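Local structure of uncharacterized protein (Legionella pneumophila subsp. pneumophila, 5T2X) at residues E85-L89 with Q166-T170; K96-Y101 with Q129-A134; Y173-Y177 with A200-A204; K206-Y212 with I269-F273. The protein is of unknown function but belongs to the DUF5630 family and folds as an extended, all-helical array without strands. All blocks are in the same frame, centred on the assembly; numbering follows the deposited sequence.

Interaction 1. Residues E85-L89 with Q166-T170; sequences EYPPL and QYHWT
Y86 and W169 meet where a non-helical connection, 85-89, packs against the abrupt break between helices 153-167 and 169-185 of this all-helical fold. The tight part is polar as well as aromatic. Y86 OH and H168 ND1 form a 2.7 Å hydrogen bond, the hydroxyl at the edge of the imidazole and near its plane, and the two side chains cross at about a right angle. The hydroxyl arrives there because Y86 CG sits between its own backbone N and carbonyl carbon (chi1 56°), which turns the ring toward the helix break; Y86 CE1 is then 3.3 Å from Y167 O. H168 has a second partner at its other nitrogen, since H168 NE2 bonds to H130 O, so the buried imidazole is fixed at both ends. Y86 CD1 approaches W169 CD1 to 3.9 Å, the two rings being inclined at 80°. The more solvent-exposed side begins at P88, which follows a cis peptide bond and is exposed, as is Q166. Here the contacts are van der Waals packing: P88 CG and L89 CD2 each approach Y167 CD1 to 3.6 Å, both obliquely to its ring, while L89 CD1 reaches H168 CE1. On the W169 flank of the tight part, W169 NE1 donates to P87 O at 3.1 Å with an N-H...O angle of 162°, the oxygen lying close to the indole plane.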
loop_
_atom_site.group_PDB
_atom_site.type_symbol
_atom_site.label_atom_id
_atom_site.label_comp_id
_atom_site.label_asym_id
_atom_site.label_seq_id
_atom_site.Cartn_x
_atom_site.Cartn_y
_atom_site.Cartn_z
ATOM N N GLU A 85 4.343 -8.779 -8.216
ATOM C CA GLU A 85 3.079 -9.129 -7.590
ATOM C C GLU A 85 3.325 -9.954 -6.334
ATOM O O GLU A 85 4.279 -10.732 -6.257
ATOM C CB GLU A 85 2.189 -9.911 -8.557
ATOM C CG GLU A 85 2.046 -9.272 -9.927
ATOM C CD GLU A 85 1.263 -10.139 -10.893
ATOM O OE1 GLU A 85 0.295 -10.796 -10.455
ATOM O OE2 GLU A 85 1.622 -10.171 -12.090
ATOM N N TYR A 86 2.448 -9.772 -5.342
ATOM C CA TYR A 86 2.516 -10.554 -4.116
ATOM C C TYR A 86 1.181 -10.463 -3.399
ATOM O O TYR A 86 0.585 -9.378 -3.365
ATOM C CB TYR A 86 3.646 -10.073 -3.198
ATOM C CG TYR A 86 3.582 -8.608 -2.821
ATOM C CD1 TYR A 86 2.947 -8.196 -1.655
ATOM C CD2 TYR A 86 4.169 -7.638 -3.624
ATOM C CE1 TYR A 86 2.889 -6.860 -1.306
ATOM C CE2 TYR A 86 4.117 -6.300 -3.283
ATOM C CZ TYR A 86 3.478 -5.917 -2.122
ATOM O OH TYR A 86 3.426 -4.585 -1.779
ATOM N N PRO A 87 0.681 -11.559 -2.836
ATOM C CA PRO A 87 -0.590 -11.513 -2.103
ATOM C C PRO A 87 -0.441 -10.717 -0.818
ATOM O O PRO A 87 0.685 -10.415 -0.396
ATOM C CB PRO A 87 -0.881 -12.997 -1.821
ATOM C CG PRO A 87 0.446 -13.645 -1.836
ATOM C CD PRO A 87 1.256 -12.914 -2.865
ATOM N N PRO A 88 -1.554 -10.363 -0.149
ATOM C CA PRO A 88 -2.955 -10.707 -0.440
ATOM C C PRO A 88 -3.624 -9.864 -1.530
ATOM O O PRO A 88 -4.770 -10.146 -1.882
ATOM C CB PRO A 88 -3.645 -10.476 0.905
ATOM C CG PRO A 88 -2.857 -9.386 1.530
ATOM C CD PRO A 88 -1.429 -9.610 1.111
ATOM N N LEU A 89 -2.933 -8.858 -2.058
ATOM C CA LEU A 89 -3.527 -7.990 -3.065
ATOM C C LEU A 89 -3.565 -8.679 -4.424
ATOM O O LEU A 89 -2.644 -9.412 -4.794
ATOM C CB LEU A 89 -2.754 -6.675 -3.171
ATOM C CG LEU A 89 -2.897 -5.700 -2.002
ATOM C CD1 LEU A 89 -2.251 -4.364 -2.339
ATOM C CD2 LEU A 89 -4.360 -5.514 -1.630
ATOM N N GLN A 166 -1.380 -4.670 6.708
ATOM C CA GLN A 166 -2.253 -5.762 6.299
ATOM C C GLN A 166 -1.893 -6.319 4.930
ATOM O O GLN A 166 -2.229 -7.470 4.635
ATOM C CB GLN A 166 -3.714 -5.305 6.283
ATOM C CG GLN A 166 -4.284 -4.936 7.636
ATOM C CD GLN A 166 -5.778 -4.677 7.578
ATOM O OE1 GLN A 166 -6.462 -5.132 6.662
ATOM N NE2 GLN A 166 -6.292 -3.938 8.556
ATOM N N TYR A 167 -1.220 -5.535 4.086
ATOM C CA TYR A 167 -1.021 -5.927 2.699
ATOM C C TYR A 167 0.414 -5.830 2.200
ATOM O O TYR A 167 0.696 -6.363 1.123
ATOM C CB TYR A 167 -1.907 -5.078 1.772
ATOM C CG TYR A 167 -3.362 -5.001 2.184
ATOM C CD1 TYR A 167 -4.243 -6.034 1.895
ATOM C CD2 TYR A 167 -3.858 -3.885 2.845
ATOM C CE1 TYR A 167 -5.576 -5.963 2.264
ATOM C CE2 TYR A 167 -5.189 -3.804 3.219
ATOM C CZ TYR A 167 -6.042 -4.846 2.925
ATOM O OH TYR A 167 -7.367 -4.771 3.293
ATOM N N HIS A 168 1.327 -5.182 2.930
ATOM C CA HIS A 168 2.621 -4.853 2.342
ATOM C C HIS A 168 3.808 -5.307 3.185
ATOM O O HIS A 168 4.902 -4.752 3.043
ATOM C CB HIS A 168 2.696 -3.353 2.054
ATOM C CG HIS A 168 1.653 -2.889 1.087
ATOM N ND1 HIS A 168 1.680 -3.221 -0.250
ATOM C CD2 HIS A 168 0.532 -2.150 1.269
ATOM C CE1 HIS A 168 0.631 -2.692 -0.855
ATOM N NE2 HIS A 168 -0.082 -2.038 0.045
ATOM N N TRP A 169 3.617 -6.301 4.052
ATOM C CA TRP A 169 4.710 -7.107 4.623
ATOM C C TRP A 169 5.722 -6.196 5.318
ATOM O O TRP A 169 5.322 -5.381 6.166
ATOM C CB TRP A 169 5.276 -7.979 3.509
ATOM C CG TRP A 169 4.337 -9.040 3.032
ATOM C CD1 TRP A 169 3.321 -8.894 2.136
ATOM C CD2 TRP A 169 4.332 -10.417 3.425
ATOM N NE1 TRP A 169 2.678 -10.094 1.948
ATOM C CE2 TRP A 169 3.282 -11.046 2.728
ATOM C CE3 TRP A 169 5.114 -11.179 4.298
ATOM C CZ2 TRP A 169 2.992 -12.400 2.877
ATOM C CZ3 TRP A 169 4.825 -12.524 4.446
ATOM C CH2 TRP A 169 3.773 -13.120 3.740
ATOM N N THR A 170 7.018 -6.292 4.997
ATOM C CA THR A 170 8.027 -5.538 5.742
ATOM C C THR A 170 7.915 -4.033 5.528
ATOM O O THR A 170 7.947 -3.291 6.525
ATOM C CB THR A 170 9.426 -6.063 5.393
ATOM O OG1 THR A 170 9.608 -7.363 5.966
ATOM C CG2 THR A 170 10.506 -5.121 5.907
#

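Interaction 2. Residues K96-Y101 with Q129-A134; sequences KGIYFY and QHCFYA
Y133 CB meets the face of the Y101 ring: it stands 3.4 Å from the ring centroid and only 4° off the normal, a CH-pi contact centred on the face. The two ring planes are inclined obliquely, at 44°. With its CG anti to the backbone N (chi1 -175°), Y101 extends over the first turn of helix 132-147, which also brings its CE1 to 3.4 Å from Y133 O. One helical turn earlier the backbones nearly touch. G97 has no side chain, and its CA lies 4.7 Å from C131 CA, with C131 CB packed 3.7 Å from G97 CA. At the other end, Q129 bends at chi2 and crosses the K96 chain obliquely, its amide carbon CD 3.6 Å from K96 CD. One water joins their polar ends: it donates to Q129 OE1 at 2.7 Å and accepts from K96 NZ. In the next shell, Y133 OH bonds to N219 O, tethering the far end of that ring to helix 211-220, while S126 OG bonds to G97 O from helix 117-128. The backbone of 129-131 is set by a Schellman motif, with C131 N bonded to S126 O. H130, with positive phi, is its C-prime residue and C131 the next N-cap: a tight interhelical turn, here packed against helix 91-111 at G97.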
loop_
_atom_site.group_PDB
_atom_site.type_symbol
_atom_site.label_atom_id
_atom_site.label_comp_id
_atom_site.label_asym_id
_atom_site.label_seq_id
_atom_site.Cartn_x
_atom_site.Cartn_y
_atom_site.Cartn_z
ATOM N N LYS A 96 -4.671 -0.703 -10.338
ATOM C CA LYS A 96 -5.502 0.453 -10.015
ATOM C C LYS A 96 -4.837 1.330 -8.965
ATOM O O LYS A 96 -4.885 2.563 -9.054
ATOM C CB LYS A 96 -6.880 0.001 -9.531
ATOM C CG LYS A 96 -7.733 -0.690 -10.577
ATOM C CD LYS A 96 -9.042 -1.148 -9.958
ATOM C CE LYS A 96 -9.872 -1.964 -10.929
ATOM N NZ LYS A 96 -11.094 -2.501 -10.267
ATOM N N GLY A 97 -4.209 0.713 -7.961
ATOM C CA GLY A 97 -3.533 1.489 -6.935
ATOM C C GLY A 97 -2.382 2.307 -7.488
ATOM O O GLY A 97 -2.187 3.462 -7.100
ATOM N N ILE A 98 -1.608 1.722 -8.403
ATOM C CA ILE A 98 -0.515 2.457 -9.032
ATOM C C ILE A 98 -1.061 3.572 -9.913
ATOM O O ILE A 98 -0.539 4.694 -9.914
ATOM C CB ILE A 98 0.385 1.496 -9.827
ATOM C CG1 ILE A 98 1.126 0.550 -8.883
ATOM C CG2 ILE A 98 1.369 2.269 -10.696
ATOM C CD1 ILE A 98 1.798 -0.606 -9.594
ATOM N N TYR A 99 -2.122 3.287 -10.671
ATOM C CA TYR A 99 -2.685 4.289 -11.570
ATOM C C TYR A 99 -3.237 5.479 -10.793
ATOM O O TYR A 99 -2.923 6.636 -11.099
ATOM C CB TYR A 99 -3.775 3.665 -12.441
ATOM C CG TYR A 99 -4.597 4.686 -13.195
ATOM C CD1 TYR A 99 -4.140 5.231 -14.388
ATOM C CD2 TYR A 99 -5.827 5.114 -12.707
ATOM C CE1 TYR A 99 -4.886 6.172 -15.076
ATOM C CE2 TYR A 99 -6.579 6.052 -13.387
ATOM C CZ TYR A 99 -6.105 6.578 -14.570
ATOM O OH TYR A 99 -6.853 7.511 -15.247
ATOM N N PHE A 100 -4.071 5.211 -9.786
ATOM C CA PHE A 100 -4.659 6.296 -9.007
ATOM C C PHE A 100 -3.595 7.099 -8.272
ATOM O O PHE A 100 -3.741 8.315 -8.106
ATOM C CB PHE A 100 -5.688 5.741 -8.022
ATOM C CG PHE A 100 -6.976 5.309 -8.665
ATOM C CD1 PHE A 100 -7.549 6.067 -9.674
ATOM C CD2 PHE A 100 -7.612 4.144 -8.266
ATOM C CE1 PHE A 100 -8.735 5.673 -10.268
ATOM C CE2 PHE A 100 -8.797 3.744 -8.857
ATOM C CZ PHE A 100 -9.359 4.510 -9.859
ATOM N N TYR A 101 -2.518 6.446 -7.832
ATOM C CA TYR A 101 -1.434 7.187 -7.197
ATOM C C TYR A 101 -0.705 8.061 -8.209
ATOM O O TYR A 101 -0.291 9.180 -7.886
ATOM C CB TYR A 101 -0.461 6.230 -6.511
ATOM C CG TYR A 101 0.615 6.947 -5.729
ATOM C CD1 TYR A 101 0.351 7.470 -4.469
ATOM C CD2 TYR A 101 1.891 7.112 -6.252
ATOM C CE1 TYR A 101 1.328 8.133 -3.749
ATOM C CE2 TYR A 101 2.875 7.774 -5.540
ATOM C CZ TYR A 101 2.588 8.281 -4.290
ATOM O OH TYR A 101 3.564 8.940 -3.579
ATOM N N GLN A 129 -7.778 0.777 -3.142
ATOM C CA GLN A 129 -7.125 -0.392 -3.714
ATOM C C GLN A 129 -5.944 -0.864 -2.873
ATOM O O GLN A 129 -5.204 -1.754 -3.307
ATOM C CB GLN A 129 -6.665 -0.088 -5.142
ATOM C CG GLN A 129 -7.784 0.372 -6.063
ATOM C CD GLN A 129 -8.783 -0.730 -6.364
ATOM O OE1 GLN A 129 -8.427 -1.906 -6.432
ATOM N NE2 GLN A 129 -10.044 -0.353 -6.545
ATOM N N HIS A 130 -5.749 -0.270 -1.691
ATOM C CA HIS A 130 -4.734 -0.696 -0.726
ATOM C C HIS A 130 -3.320 -0.522 -1.277
ATOM O O HIS A 130 -2.425 -1.324 -1.003
ATOM C CB HIS A 130 -4.973 -2.137 -0.274
ATOM C CG HIS A 130 -6.367 -2.389 0.205
ATOM N ND1 HIS A 130 -6.908 -1.741 1.294
ATOM C CD2 HIS A 130 -7.335 -3.214 -0.261
ATOM C CE1 HIS A 130 -8.148 -2.155 1.480
ATOM N NE2 HIS A 130 -8.433 -3.049 0.550
ATOM N N CYS A 131 -3.114 0.542 -2.048
ATOM C CA CYS A 131 -1.788 0.840 -2.572
ATOM C C CYS A 131 -0.884 1.347 -1.455
ATOM O O CYS A 131 -1.270 2.230 -0.682
ATOM C CB CYS A 131 -1.884 1.877 -3.689
ATOM S SG CYS A 131 -0.297 2.358 -4.400
ATOM N N PHE A 132 0.326 0.784 -1.369
ATOM C CA PHE A 132 1.255 1.187 -0.318
ATOM C C PHE A 132 1.652 2.650 -0.461
ATOM O O PHE A 132 1.806 3.357 0.542
ATOM C CB PHE A 132 2.500 0.299 -0.335
ATOM C CG PHE A 132 3.581 0.756 0.609
ATOM C CD1 PHE A 132 3.560 0.381 1.941
ATOM C CD2 PHE A 132 4.615 1.568 0.163
ATOM C CE1 PHE A 132 4.548 0.803 2.812
ATOM C CE2 PHE A 132 5.602 1.996 1.029
ATOM C CZ PHE A 132 5.571 1.610 2.355
ATOM N N TYR A 133 1.843 3.115 -1.698
ATOM C CA TYR A 133 2.207 4.510 -1.917
ATOM C C TYR A 133 1.140 5.447 -1.368
ATOM O O TYR A 133 1.457 6.499 -0.799
ATOM C CB TYR A 133 2.424 4.770 -3.409
ATOM C CG TYR A 133 3.386 3.817 -4.084
ATOM C CD1 TYR A 133 4.580 3.453 -3.476
ATOM C CD2 TYR A 133 3.095 3.278 -5.331
ATOM C CE1 TYR A 133 5.459 2.583 -4.095
ATOM C CE2 TYR A 133 3.964 2.408 -5.955
ATOM C CZ TYR A 133 5.145 2.063 -5.333
ATOM O OH TYR A 133 6.011 1.195 -5.958
ATOM N N ALA A 134 -0.132 5.078 -1.524
ATOM C CA ALA A 134 -1.217 5.919 -1.032
ATOM C C ALA A 134 -1.255 5.931 0.490
ATOM O O ALA A 134 -1.380 6.994 1.108
ATOM C CB ALA A 134 -2.552 5.438 -1.599
HETATM O O HOH W 1 -9.485 -3.805 -7.953
#

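Interaction 3. Residues Y173-Y177 with A200-A204; sequences YLLFY and ALLIA
The shortest polar bond, Y177 N to Y173 O at 2.8 Å, runs along helix 169-185, and A200 CB of the facing helix touches the same carbonyl oxygen. The relation is reciprocal: A200 O, which accepts from A204 N, has Y173 CB against it at 3.5 Å. Both oxygens are therefore satisfied within their own helices, and the contact between helices rests on apolar packing. A200 and A204 present only methyl groups, and the CA atoms of the pairs Y173-A204 and Y177-A200 come to 5.2 Å. The local axes pass 8.0 Å apart at a signed crossing angle of -160°, which identifies a closely packed antiparallel helical hairpin formed by helices 169-185 and 191-207. Its two tyrosines flank the alanine seam. I203 CG2 sits over the centre of the Y173 ring, 3.6 Å from its centroid and 6° off the normal, and Y173 also borders I269 of helix 252-272. Y177 lies side by side with L201, pointing the same way. Its chi1 of 145° is well short of fully anti and places the ring face over L201 CD1, 4.0 Å from the centroid, with Y177 CD1 close to L201 CB. L174 reaches back into the seam, where its CD2 is 3.7 Å from A204 CB and also meets L201 CD1. F176 CD1 presses on A200 CB at 3.5 Å, obliquely to its own ring.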
loop_
_atom_site.group_PDB
_atom_site.type_symbol
_atom_site.label_atom_id
_atom_site.label_comp_id
_atom_site.label_asym_id
_atom_site.label_seq_id
_atom_site.Cartn_x
_atom_site.Cartn_y
_atom_site.Cartn_z
ATOM N N TYR A 173 5.104 -2.729 7.803
ATOM C CA TYR A 173 5.432 -2.644 9.222
ATOM C C TYR A 173 6.517 -1.611 9.491
ATOM O O TYR A 173 6.549 -1.018 10.575
ATOM C CB TYR A 173 5.846 -4.017 9.753
ATOM C CG TYR A 173 4.665 -4.911 10.049
ATOM C CD1 TYR A 173 4.031 -4.868 11.283
ATOM C CD2 TYR A 173 4.170 -5.782 9.088
ATOM C CE1 TYR A 173 2.942 -5.674 11.556
ATOM C CE2 TYR A 173 3.084 -6.594 9.353
ATOM C CZ TYR A 173 2.474 -6.534 10.588
ATOM O OH TYR A 173 1.392 -7.339 10.856
ATOM N N LEU A 174 7.409 -1.375 8.525
ATOM C CA LEU A 174 8.368 -0.288 8.682
ATOM C C LEU A 174 7.675 1.067 8.667
ATOM O O LEU A 174 8.098 1.988 9.378
ATOM C CB LEU A 174 9.434 -0.360 7.588
ATOM C CG LEU A 174 10.511 -1.430 7.783
ATOM C CD1 LEU A 174 11.548 -1.361 6.674
ATOM C CD2 LEU A 174 11.170 -1.277 9.145
ATOM N N LEU A 175 6.612 1.209 7.872
ATOM C CA LEU A 175 5.833 2.442 7.895
ATOM C C LEU A 175 5.137 2.625 9.238
ATOM O O LEU A 175 5.139 3.725 9.800
ATOM C CB LEU A 175 4.813 2.443 6.754
ATOM C CG LEU A 175 3.801 3.591 6.754
ATOM C CD1 LEU A 175 4.502 4.934 6.617
ATOM C CD2 LEU A 175 2.774 3.403 5.647
ATOM N N PHE A 176 4.538 1.552 9.766
ATOM C CA PHE A 176 3.930 1.615 11.091
ATOM C C PHE A 176 4.972 1.935 12.155
ATOM O O PHE A 176 4.704 2.702 13.086
ATOM C CB PHE A 176 3.233 0.291 11.402
ATOM C CG PHE A 176 2.342 0.333 12.615
ATOM C CD1 PHE A 176 2.852 0.087 13.881
ATOM C CD2 PHE A 176 0.990 0.598 12.486
ATOM C CE1 PHE A 176 2.029 0.117 14.996
ATOM C CE2 PHE A 176 0.162 0.628 13.596
ATOM C CZ PHE A 176 0.683 0.388 14.852
ATOM N N TYR A 177 6.168 1.358 12.028
ATOM C CA TYR A 177 7.238 1.636 12.980
ATOM C C TYR A 177 7.653 3.101 12.927
ATOM O O TYR A 177 7.781 3.761 13.965
ATOM C CB TYR A 177 8.428 0.713 12.701
ATOM C CG TYR A 177 9.786 1.337 12.940
ATOM C CD1 TYR A 177 10.300 1.466 14.225
ATOM C CD2 TYR A 177 10.562 1.783 11.876
ATOM C CE1 TYR A 177 11.544 2.034 14.443
ATOM C CE2 TYR A 177 11.804 2.351 12.085
ATOM C CZ TYR A 177 12.291 2.472 13.369
ATOM O OH TYR A 177 13.527 3.037 13.576
ATOM N N ALA A 200 6.497 -3.387 15.823
ATOM C CA ALA A 200 6.375 -3.332 14.369
ATOM C C ALA A 200 7.737 -3.435 13.695
ATOM O O ALA A 200 7.854 -4.021 12.613
ATOM C CB ALA A 200 5.665 -2.047 13.949
ATOM N N LEU A 201 8.774 -2.870 14.315
ATOM C CA LEU A 201 10.115 -2.972 13.747
ATOM C C LEU A 201 10.617 -4.410 13.781
ATOM O O LEU A 201 11.238 -4.880 12.820
ATOM C CB LEU A 201 11.073 -2.047 14.496
ATOM C CG LEU A 201 12.537 -2.056 14.053
ATOM C CD1 LEU A 201 12.657 -1.713 12.577
ATOM C CD2 LEU A 201 13.349 -1.087 14.898
ATOM N N LEU A 202 10.355 -5.125 14.877
ATOM C CA LEU A 202 10.770 -6.521 14.964
ATOM C C LEU A 202 10.011 -7.388 13.967
ATOM O O LEU A 202 10.600 -8.266 13.326
ATOM C CB LEU A 202 10.574 -7.042 16.389
ATOM C CG LEU A 202 11.421 -6.380 17.480
ATOM C CD1 LEU A 202 11.076 -6.941 18.850
ATOM C CD2 LEU A 202 12.901 -6.552 17.187
ATOM N N ILE A 203 8.704 -7.155 13.821
ATOM C CA ILE A 203 7.918 -7.920 12.856
ATOM C C ILE A 203 8.423 -7.671 11.442
ATOM O O ILE A 203 8.504 -8.596 10.624
ATOM C CB ILE A 203 6.422 -7.581 12.994
ATOM C CG1 ILE A 203 5.904 -7.999 14.371
ATOM C CG2 ILE A 203 5.614 -8.263 11.899
ATOM C CD1 ILE A 203 4.471 -7.586 14.633
ATOM N N ALA A 204 8.784 -6.422 11.135
ATOM C CA ALA A 204 9.298 -6.105 9.807
ATOM C C ALA A 204 10.573 -6.883 9.508
ATOM O O ALA A 204 10.799 -7.307 8.368
ATOM C CB ALA A 204 9.546 -4.601 9.686
#

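Interaction 4. Residues K206-Y212 with I269-F273; sequences KLSEHQY and ILDEF
H210 and F273 join the N-cap of helix 211-220 to the C-terminal end of helix 252-272. The hydrogen bonding centres on the H210 imidazole, which uses both nitrogens near its ring plane. H210 ND1 accepts from Y212 N at 3.0 Å, a side-chain cap on the new helix, while H210 NE2 donates to F273 O at 2.8 Å with an N-H...O angle of 164°. This pattern is consistent with a neutral ring protonated at NE2. With CG anti to the backbone N (chi1 -163°), the ring projects toward the other helix end, and the two bonds together restrict its rotation. Apolar packing lies beside it. L270 CD2 wedges between H210 CD2, 3.5 Å away, and L207 CD2, 3.7 Å away; L207 CD2 also meets I269 CG2 at 3.8 Å. A type I turn from L207 to H210, with H210 N bonded to L207 O, separates the leucine from the histidine. The aromatic pair is oblique in placement, though the Y212 and F273 ring planes stand at 89°; W169 of helix 169-185 also meets F273 edge-to-face. Y212 CE2 lies 3.9 Å from both CB and CD1 of F273.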
loop_
_atom_site.group_PDB
_atom_site.type_symbol
_atom_site.label_atom_id
_atom_site.label_comp_id
_atom_site.label_asym_id
_atom_site.label_seq_id
_atom_site.Cartn_x
_atom_site.Cartn_y
_atom_site.Cartn_z
ATOM N N LYS A 206 11.435 -9.877 10.985
ATOM C CA LYS A 206 11.077 -11.290 10.925
ATOM C C LYS A 206 10.344 -11.658 9.641
ATOM O O LYS A 206 10.253 -12.846 9.315
ATOM C CB LYS A 206 10.225 -11.660 12.139
ATOM C CG LYS A 206 10.962 -11.508 13.458
ATOM C CD LYS A 206 10.059 -11.763 14.651
ATOM C CE LYS A 206 10.838 -11.617 15.947
ATOM N NZ LYS A 206 12.002 -12.547 15.991
ATOM N N LEU A 207 9.813 -10.678 8.913
ATOM C CA LEU A 207 9.172 -10.931 7.631
ATOM C C LEU A 207 10.086 -10.659 6.446
ATOM O O LEU A 207 9.745 -11.041 5.324
ATOM C CB LEU A 207 7.902 -10.079 7.491
ATOM C CG LEU A 207 6.765 -10.315 8.486
ATOM C CD1 LEU A 207 5.607 -9.371 8.200
ATOM C CD2 LEU A 207 6.301 -11.761 8.450
ATOM N N SER A 208 11.242 -10.030 6.671
ATOM C CA SER A 208 12.085 -9.546 5.584
ATOM C C SER A 208 12.670 -10.658 4.723
ATOM O O SER A 208 13.205 -10.362 3.649
ATOM C CB SER A 208 13.217 -8.687 6.151
ATOM O OG SER A 208 14.003 -9.424 7.070
ATOM N N GLU A 209 12.585 -11.917 5.153
ATOM C CA GLU A 209 13.152 -13.020 4.388
ATOM C C GLU A 209 12.155 -13.677 3.446
ATOM O O GLU A 209 12.572 -14.380 2.518
ATOM C CB GLU A 209 13.719 -14.087 5.333
ATOM C CG GLU A 209 14.796 -13.590 6.291
ATOM C CD GLU A 209 16.178 -13.530 5.661
ATOM O OE1 GLU A 209 16.278 -13.285 4.441
ATOM O OE2 GLU A 209 17.171 -13.734 6.392
ATOM N N HIS A 210 10.858 -13.470 3.655
ATOM C CA HIS A 210 9.851 -14.144 2.849
ATOM C C HIS A 210 9.860 -13.619 1.416
ATOM O O HIS A 210 10.158 -12.450 1.160
ATOM C CB HIS A 210 8.466 -13.961 3.468
ATOM C CG HIS A 210 7.444 -14.933 2.966
ATOM N ND1 HIS A 210 6.874 -14.836 1.716
ATOM C CD2 HIS A 210 6.884 -16.018 3.552
ATOM C CE1 HIS A 210 6.011 -15.822 1.549
ATOM N NE2 HIS A 210 5.997 -16.553 2.650
ATOM N N GLN A 211 9.526 -14.508 0.476
ATOM C CA GLN A 211 9.541 -14.142 -0.937
ATOM C C GLN A 211 8.557 -13.016 -1.232
ATOM O O GLN A 211 8.879 -12.078 -1.971
ATOM C CB GLN A 211 9.224 -15.367 -1.796
ATOM C CG GLN A 211 8.979 -15.048 -3.262
ATOM C CD GLN A 211 8.398 -16.223 -4.025
ATOM O OE1 GLN A 211 8.454 -17.364 -3.568
ATOM N NE2 GLN A 211 7.829 -15.946 -5.194
ATOM N N TYR A 212 7.351 -13.095 -0.665
ATOM C CA TYR A 212 6.357 -12.052 -0.898
ATOM C C TYR A 212 6.804 -10.721 -0.310
ATOM O O TYR A 212 6.524 -9.659 -0.881
ATOM C CB TYR A 212 5.010 -12.476 -0.312
ATOM C CG TYR A 212 4.421 -13.712 -0.955
ATOM C CD1 TYR A 212 4.740 -14.058 -2.262
ATOM C CD2 TYR A 212 3.548 -14.532 -0.256
ATOM C CE1 TYR A 212 4.205 -15.188 -2.853
ATOM C CE2 TYR A 212 3.009 -15.665 -0.836
ATOM C CZ TYR A 212 3.338 -15.986 -2.135
ATOM O OH TYR A 212 2.802 -17.111 -2.717
ATOM N N ILE A 269 1.812 -14.977 10.265
ATOM C CA ILE A 269 1.855 -14.456 8.902
ATOM C C ILE A 269 2.599 -15.420 7.988
ATOM O O ILE A 269 2.138 -15.737 6.885
ATOM C CB ILE A 269 2.495 -13.055 8.886
ATOM C CG1 ILE A 269 1.595 -12.047 9.605
ATOM C CG2 ILE A 269 2.784 -12.613 7.460
ATOM C CD1 ILE A 269 2.187 -10.657 9.696
ATOM N N LEU A 270 3.760 -15.906 8.435
ATOM C CA LEU A 270 4.563 -16.796 7.603
ATOM C C LEU A 270 3.909 -18.160 7.430
ATOM O O LEU A 270 4.154 -18.838 6.425
ATOM C CB LEU A 270 5.962 -16.948 8.201
ATOM C CG LEU A 270 6.779 -15.658 8.307
ATOM C CD1 LEU A 270 8.103 -15.912 9.008
ATOM C CD2 LEU A 270 7.006 -15.057 6.931
ATOM N N ASP A 271 3.079 -18.581 8.387
ATOM C CA ASP A 271 2.397 -19.864 8.260
ATOM C C ASP A 271 1.230 -19.795 7.284
ATOM O O ASP A 271 0.937 -20.786 6.605
ATOM C CB ASP A 271 1.906 -20.345 9.626
ATOM C CG ASP A 271 3.045 -20.728 10.555
ATOM O OD1 ASP A 271 4.153 -21.015 10.055
ATOM O OD2 ASP A 271 2.828 -20.746 11.784
ATOM N N GLU A 272 0.558 -18.644 7.197
ATOM C CA GLU A 272 -0.563 -18.513 6.274
ATOM C C GLU A 272 -0.095 -18.481 4.824
ATOM O O GLU A 272 -0.853 -18.855 3.922
ATOM C CB GLU A 272 -1.367 -17.254 6.602
ATOM C CG GLU A 272 -2.746 -17.208 5.964
ATOM C CD GLU A 272 -3.507 -15.944 6.312
ATOM O OE1 GLU A 272 -3.892 -15.203 5.382
ATOM O OE2 GLU A 272 -3.713 -15.686 7.517
ATOM N N PHE A 273 1.138 -18.045 4.582
ATOM C CA PHE A 273 1.716 -17.970 3.239
ATOM C C PHE A 273 2.892 -18.940 3.185
ATOM O O PHE A 273 4.054 -18.541 3.274
ATOM C CB PHE A 273 2.139 -16.536 2.902
ATOM C CG PHE A 273 1.009 -15.548 2.946
ATOM C CD1 PHE A 273 0.210 -15.341 1.835
ATOM C CD2 PHE A 273 0.744 -14.828 4.099
ATOM C CE1 PHE A 273 -0.833 -14.433 1.872
ATOM C CE2 PHE A 273 -0.295 -13.920 4.143
ATOM C CZ PHE A 273 -1.085 -13.723 3.028
#

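In the fold
Interaction 2 is nested within the chain loop closed by interaction 1, and the two meet directly: L89 CD1 packs 3.3 Å from H130 O, and the Y167 and H130 rings stack. From interaction 1, helix 169-185 leads into interaction 3, where T170 OG1 is 2.7 Å from A204 O. W169 also faces interaction 4, its ring meeting that of H210 with the planes at about 30°, while P87 CG packs on Y212 CE2 at 3.4 Å. Interactions 3 and 4 share helix 191-207 and touch through Y173 OH and I269 CD1, 3.6 Å apart. Interactions 2 and 4 remain separate, with nearest atoms about 11 Å apart; interaction 1 touches both.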